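Local coordinates for protein endonuclease IV (Thermus thermophilus, PDB 3AAM) that cleaves DNA at apurinic or apyrimidinic sites in base excision repair, as a metal-dependent endonuclease that also has 3'-5' exonuclease activity, at residues A[204-209]-A[247-252]. Sequence-based numbering, arbitrary orientation.
Sequences HLNDSV and LETPRG
In Glu248, CG stands anti to the carbonyl carbon (chi1 -53°) and the chain runs extended beyond it, which sends the carboxylate across to the 204-209 segment. His204 and Asn206 both hold CG anti to their carbonyl carbons, so that ring and amide turn to this one acid, roughly at right angles around its carboxylate. The setting is the TIM barrel of the AP endonuclease 2 family: strands 202-208 and 244-247 are parallel neighbours, and the contact lies at their C-terminal ends, the active-site rim of such barrels. Two observations identify the His204–Glu248 pair as a stack: ring and carboxylate planes lie 28° apart, and OE2 sits 3.0 Å above the ring plane, displaced to its NE2–CE1 side. The same oxygen accepts a hydrogen bond from Gln32 NE2, which should help fix the carboxylate's rotation, while the His204 ring also meets that of His69 at nearly parallel planes. The Asn206 amide comes at a slant to Glu248, its plane 20° from the carboxylate, and its end reaches the backbone at Glu248. Proximity ties the pair to the metal site: Asn206 touches His219, a manganese ligand together with His172 and Asp217, and Glu248 O is hydrogen-bonded to His219 ND1, consistent with second-shell positioning of that ligand; the Glu248 side chain lies about 5 Å from the manganese ion at nearest atoms. On the helix-facing side Leu247, its CG anti to the backbone N, packs against Phe263 of helix 253-267. Leu247 CD1 also comes 3.2 Å from Leu205 O, a carbonyl buried by the contact with no polar partner in the model.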
loop_
_atom_site.group_PDB
_atom_site.type_symbol
_atom_site.label_atom_id
_atom_site.label_comp_id
_atom_site.label_asym_id
_atom_site.label_seq_id
_atom_site.Cartn_x
_atom_site.Cartn_y
_atom_site.Cartn_z
ATOM N N HIS A 204 1.102 -5.111 1.702
ATOM C CA HIS A 204 1.811 -5.111 0.423
ATOM C C HIS A 204 2.654 -6.377 0.555
ATOM O O HIS A 204 3.715 -6.373 1.188
ATOM C CB HIS A 204 2.708 -3.875 0.270
ATOM C CG HIS A 204 1.968 -2.628 -0.108
ATOM N ND1 HIS A 204 0.766 -2.645 -0.787
ATOM C CD2 HIS A 204 2.287 -1.322 0.058
ATOM C CE1 HIS A 204 0.378 -1.402 -1.019
ATOM N NE2 HIS A 204 1.283 -0.581 -0.518
ATOM N N LEU A 205 2.143 -7.464 -0.020
ATOM C CA LEU A 205 2.766 -8.779 0.055
ATOM C C LEU A 205 3.878 -8.971 -0.966
ATOM O O LEU A 205 3.819 -9.855 -1.818
ATOM C CB LEU A 205 1.690 -9.858 -0.123
ATOM C CG LEU A 205 2.014 -11.265 0.383
ATOM C CD1 LEU A 205 2.051 -11.272 1.912
ATOM C CD2 LEU A 205 0.961 -12.237 -0.119
ATOM N N ASN A 206 4.892 -8.126 -0.861
ATOM C CA ASN A 206 6.041 -8.167 -1.754
ATOM C C ASN A 206 7.114 -9.139 -1.278
ATOM O O ASN A 206 7.402 -9.207 -0.084
ATOM C CB ASN A 206 6.672 -6.774 -1.841
ATOM C CG ASN A 206 5.746 -5.753 -2.459
ATOM O OD1 ASN A 206 5.572 -4.649 -1.936
ATOM N ND2 ASN A 206 5.151 -6.110 -3.581
ATOM N N ASP A 207 7.699 -9.902 -2.197
ATOM C CA ASP A 207 8.787 -10.770 -1.787
ATOM C C ASP A 207 9.987 -9.828 -1.871
ATOM O O ASP A 207 9.853 -8.695 -2.341
ATOM C CB ASP A 207 8.970 -11.971 -2.715
ATOM C CG ASP A 207 9.764 -13.094 -2.053
ATOM O OD1 ASP A 207 10.633 -12.788 -1.204
ATOM O OD2 ASP A 207 9.531 -14.279 -2.382
ATOM N N SER A 208 11.151 -10.287 -1.438
ATOM C CA SER A 208 12.332 -9.437 -1.404
ATOM C C SER A 208 13.568 -9.979 -2.107
ATOM O O SER A 208 13.900 -11.154 -1.979
ATOM C CB SER A 208 12.669 -9.153 0.066
ATOM O OG SER A 208 13.906 -8.486 0.229
ATOM N N VAL A 209 14.244 -9.106 -2.849
ATOM C CA VAL A 209 15.476 -9.480 -3.532
ATOM C C VAL A 209 16.578 -9.401 -2.479
ATOM O O VAL A 209 17.497 -10.222 -2.458
ATOM C CB VAL A 209 15.803 -8.506 -4.693
ATOM C CG1 VAL A 209 17.208 -8.779 -5.229
ATOM C CG2 VAL A 209 14.786 -8.662 -5.806
ATOM N N LEU A 247 0.194 -6.960 -4.393
ATOM C CA LEU A 247 1.563 -7.250 -4.808
ATOM C C LEU A 247 1.983 -6.069 -5.678
ATOM O O LEU A 247 1.191 -5.586 -6.491
ATOM C CB LEU A 247 1.615 -8.548 -5.623
ATOM C CG LEU A 247 2.997 -8.954 -6.141
ATOM C CD1 LEU A 247 3.953 -9.219 -4.979
ATOM C CD2 LEU A 247 2.857 -10.201 -7.003
ATOM N N GLU A 248 3.213 -5.595 -5.490
ATOM C CA GLU A 248 3.728 -4.454 -6.246
ATOM C C GLU A 248 4.999 -4.853 -6.989
ATOM O O GLU A 248 6.105 -4.576 -6.535
ATOM C CB GLU A 248 4.036 -3.295 -5.296
ATOM C CG GLU A 248 2.888 -2.899 -4.374
ATOM C CD GLU A 248 3.283 -1.791 -3.418
ATOM O OE1 GLU A 248 4.344 -1.919 -2.768
ATOM O OE2 GLU A 248 2.536 -0.799 -3.309
ATOM N N THR A 249 4.834 -5.513 -8.129
ATOM C CA THR A 249 5.972 -5.963 -8.920
ATOM C C THR A 249 5.697 -5.722 -10.401
ATOM O O THR A 249 4.594 -5.345 -10.774
ATOM C CB THR A 249 6.231 -7.455 -8.675
ATOM O OG1 THR A 249 5.048 -8.195 -9.002
ATOM C CG2 THR A 249 6.596 -7.697 -7.222
ATOM N N PRO A 250 6.706 -5.925 -11.263
ATOM C CA PRO A 250 6.523 -5.712 -12.704
ATOM C C PRO A 250 5.277 -6.397 -13.266
ATOM O O PRO A 250 4.971 -7.542 -12.921
ATOM C CB PRO A 250 7.820 -6.254 -13.288
ATOM C CG PRO A 250 8.817 -5.873 -12.231
ATOM C CD PRO A 250 8.102 -6.290 -10.963
ATOM N N ARG A 251 4.580 -5.687 -14.149
ATOM C CA ARG A 251 3.343 -6.176 -14.745
ATOM C C ARG A 251 3.506 -6.691 -16.169
ATOM O O ARG A 251 4.382 -6.247 -16.905
ATOM C CB ARG A 251 2.311 -5.052 -14.741
ATOM C CG ARG A 251 1.975 -4.504 -13.354
ATOM C CD ARG A 251 1.156 -5.514 -12.567
ATOM N NE ARG A 251 0.140 -6.107 -13.428
ATOM C CZ ARG A 251 -0.821 -5.420 -14.036
ATOM N NH1 ARG A 251 -0.922 -4.107 -13.864
ATOM N NH2 ARG A 251 -1.648 -6.038 -14.868
ATOM N N GLY A 252 2.637 -7.619 -16.554
ATOM C CA GLY A 252 2.686 -8.173 -17.895
ATOM C C GLY A 252 1.952 -9.495 -17.942
ATOM O O GLY A 252 1.711 -10.100 -16.896
#